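Local coordinates for protein type 3 secretion system pilotin (Salmonella typhimurium, PDB 6XFJ) that is required for the proper localization of the secretin InvG in the outer membrane during assembly of the type III secretion injectisome, at residues K55-E60 and H76-A81. Residues are numbered along the deposited sequence; the frame is centred on the assembly and turned at random.
Sequences KKVLLE and HERLQA
A two-pronged salt bridge between Arg78 and Glu60 ties the C-terminal helix 68-80 to the end of helix 44-59 in this all-helical pilotin domain. Arg78 does most of the reaching: with chi1 at -69° its CG lies beside the backbone N, and from there the chain runs extended as far as NE, long enough to bridge helices whose closest CA pair here, Val57 and Arg78, is 9.3 Å apart. Glu60, just past the last turn of helix 44-59, comes from the opposite direction, its own chain extended beyond CG. NH2 of Arg78 gives a nearly straight bond to OE1 of Glu60; its modelled length of 2.5 Å is shorter than a normal N-H...O bond and is doubtful as an exact value. The second prong, from Arg78 NH1 to Glu60 OE2, is longer at 3.0 Å and more bent, and it reaches OE2 from above the carboxylate plane. The carboxylate and guanidinium planes lie 40° apart, although Glu60 CD stays in the guanidinium plane at its edge.

Both helices belong to the all-helical domain of the InvH family; a loop joins them, and Arg78 reaches across to the C-terminal end of helix 44-59. Val57, buried on the latter, lays CG2 over one face of the guanidinium, off-centre and 3.6 Å from Arg78 CZ; the methyl thus covers a flat side while the carboxylate takes the edge. Val57 also packs on Thr71, and Arg78 on Glu53, which forms a salt bridge with Lys56. The like-charged Lys56 NZ remains 6.2 Å from Arg78 NH1. Leu58 and Leu59 pack on Tyr23 of the second subunit, at the dimer interface.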
loop_
_atom_site.group_PDB
_atom_site.type_symbol
_atom_site.label_atom_id
_atom_site.label_comp_id
_atom_site.label_asym_id
_atom_site.label_seq_id
_atom_site.Cartn_x
_atom_site.Cartn_y
_atom_site.Cartn_z
ATOM N N LYS B 55 3.960 1.952 -13.710
ATOM C CA LYS B 55 4.097 3.420 -13.585
ATOM C C LYS B 55 2.844 4.091 -14.171
ATOM O O LYS B 55 2.415 5.127 -13.622
ATOM C CB LYS B 55 5.395 3.841 -14.269
ATOM C CG LYS B 55 6.618 3.481 -13.458
ATOM C CD LYS B 55 7.839 3.807 -14.284
ATOM C CE LYS B 55 9.132 3.291 -13.726
ATOM N NZ LYS B 55 10.225 3.511 -14.702
ATOM N N LYS B 56 2.256 3.531 -15.214
ATOM C CA LYS B 56 0.989 4.115 -15.715
ATOM C C LYS B 56 -0.148 3.896 -14.717
ATOM O O LYS B 56 -0.962 4.801 -14.500
ATOM C CB LYS B 56 0.621 3.536 -17.061
ATOM C CG LYS B 56 1.517 4.016 -18.194
ATOM C CD LYS B 56 0.963 3.713 -19.540
ATOM C CE LYS B 56 1.136 2.280 -19.878
ATOM N NZ LYS B 56 0.373 1.929 -21.103
ATOM N N VAL B 57 -0.244 2.697 -14.143
ATOM C CA VAL B 57 -1.329 2.425 -13.184
ATOM C C VAL B 57 -1.228 3.426 -12.033
ATOM O O VAL B 57 -2.247 3.951 -11.569
ATOM C CB VAL B 57 -1.217 0.983 -12.650
ATOM C CG1 VAL B 57 -2.073 0.759 -11.412
ATOM C CG2 VAL B 57 -1.549 -0.034 -13.732
ATOM N N LEU B 58 -0.035 3.679 -11.567
ATOM C CA LEU B 58 0.122 4.528 -10.380
ATOM C C LEU B 58 -0.221 5.989 -10.670
ATOM O O LEU B 58 -0.420 6.738 -9.719
ATOM C CB LEU B 58 1.515 4.381 -9.810
ATOM C CG LEU B 58 1.835 3.001 -9.236
ATOM C CD1 LEU B 58 3.275 3.042 -8.749
ATOM C CD2 LEU B 58 0.875 2.567 -8.115
ATOM N N LEU B 59 -0.346 6.381 -11.929
ATOM C CA LEU B 59 -0.734 7.770 -12.296
ATOM C C LEU B 59 -2.251 7.920 -12.226
ATOM O O LEU B 59 -2.756 9.050 -12.220
ATOM C CB LEU B 59 -0.238 8.092 -13.705
ATOM C CG LEU B 59 1.230 8.474 -13.779
ATOM C CD1 LEU B 59 1.689 8.527 -15.240
ATOM C CD2 LEU B 59 1.461 9.826 -13.154
ATOM N N GLU B 60 -2.999 6.828 -12.239
ATOM C CA GLU B 60 -4.461 6.876 -12.363
ATOM C C GLU B 60 -5.104 7.236 -11.038
ATOM O O GLU B 60 -4.865 6.547 -10.065
ATOM C CB GLU B 60 -4.966 5.599 -12.977
ATOM C CG GLU B 60 -4.306 5.406 -14.305
ATOM C CD GLU B 60 -4.767 4.187 -15.047
ATOM O OE1 GLU B 60 -5.375 3.345 -14.374
ATOM O OE2 GLU B 60 -4.492 4.098 -16.287
ATOM N N HIS B 76 0.168 -6.348 -14.534
ATOM C CA HIS B 76 0.331 -7.659 -15.167
ATOM C C HIS B 76 -0.886 -7.934 -16.038
ATOM O O HIS B 76 -0.733 -8.439 -17.157
ATOM C CB HIS B 76 0.515 -8.668 -14.060
ATOM C CG HIS B 76 0.413 -10.071 -14.491
ATOM N ND1 HIS B 76 1.375 -10.690 -15.240
ATOM C CD2 HIS B 76 -0.534 -11.004 -14.193
ATOM C CE1 HIS B 76 1.027 -11.966 -15.416
ATOM N NE2 HIS B 76 -0.162 -12.169 -14.810
ATOM N N GLU B 77 -2.065 -7.742 -15.504
ATOM C CA GLU B 77 -3.306 -8.043 -16.248
ATOM C C GLU B 77 -3.452 -7.153 -17.462
ATOM O O GLU B 77 -3.937 -7.607 -18.487
ATOM C CB GLU B 77 -4.511 -7.921 -15.315
ATOM C CG GLU B 77 -4.587 -9.013 -14.269
ATOM C CD GLU B 77 -5.790 -9.011 -13.341
ATOM O OE1 GLU B 77 -6.798 -8.560 -13.731
ATOM O OE2 GLU B 77 -5.687 -9.580 -12.260
ATOM N N ARG B 78 -3.032 -5.898 -17.344
ATOM C CA ARG B 78 -3.089 -5.014 -18.512
ATOM C C ARG B 78 -2.139 -5.569 -19.609
ATOM O O ARG B 78 -2.496 -5.523 -20.813
ATOM C CB ARG B 78 -2.740 -3.562 -18.175
ATOM C CG ARG B 78 -3.792 -2.879 -17.317
ATOM C CD ARG B 78 -3.397 -1.454 -16.965
ATOM N NE ARG B 78 -4.390 -0.818 -16.118
ATOM C CZ ARG B 78 -4.444 0.481 -15.854
ATOM N NH1 ARG B 78 -3.546 1.296 -16.385
ATOM N NH2 ARG B 78 -5.372 0.939 -15.032
ATOM N N LEU B 79 -0.953 -6.051 -19.241
ATOM C CA LEU B 79 -0.038 -6.689 -20.208
ATOM C C LEU B 79 -0.733 -7.890 -20.837
ATOM O O LEU B 79 -0.581 -8.072 -22.043
ATOM C CB LEU B 79 1.245 -7.152 -19.531
ATOM C CG LEU B 79 2.233 -6.050 -19.195
ATOM C CD1 LEU B 79 3.545 -6.645 -18.707
ATOM C CD2 LEU B 79 2.482 -5.184 -20.419
ATOM N N GLN B 80 -1.388 -8.733 -20.032
ATOM C CA GLN B 80 -2.005 -9.948 -20.582
ATOM C C GLN B 80 -3.143 -9.596 -21.538
ATOM O O GLN B 80 -3.415 -10.422 -22.428
ATOM C CB GLN B 80 -2.501 -10.818 -19.434
ATOM C CG GLN B 80 -1.382 -11.447 -18.621
ATOM C CD GLN B 80 -1.819 -12.648 -17.828
ATOM O OE1 GLN B 80 -1.122 -13.660 -17.757
ATOM N NE2 GLN B 80 -2.993 -12.551 -17.244
ATOM N N ALA B 81 -3.830 -8.470 -21.345
ATOM C CA ALA B 81 -5.085 -8.149 -22.062
ATOM C C ALA B 81 -4.765 -7.450 -23.367
ATOM O O ALA B 81 -5.736 -7.179 -24.109
ATOM C CB ALA B 81 -6.008 -7.290 -21.247
#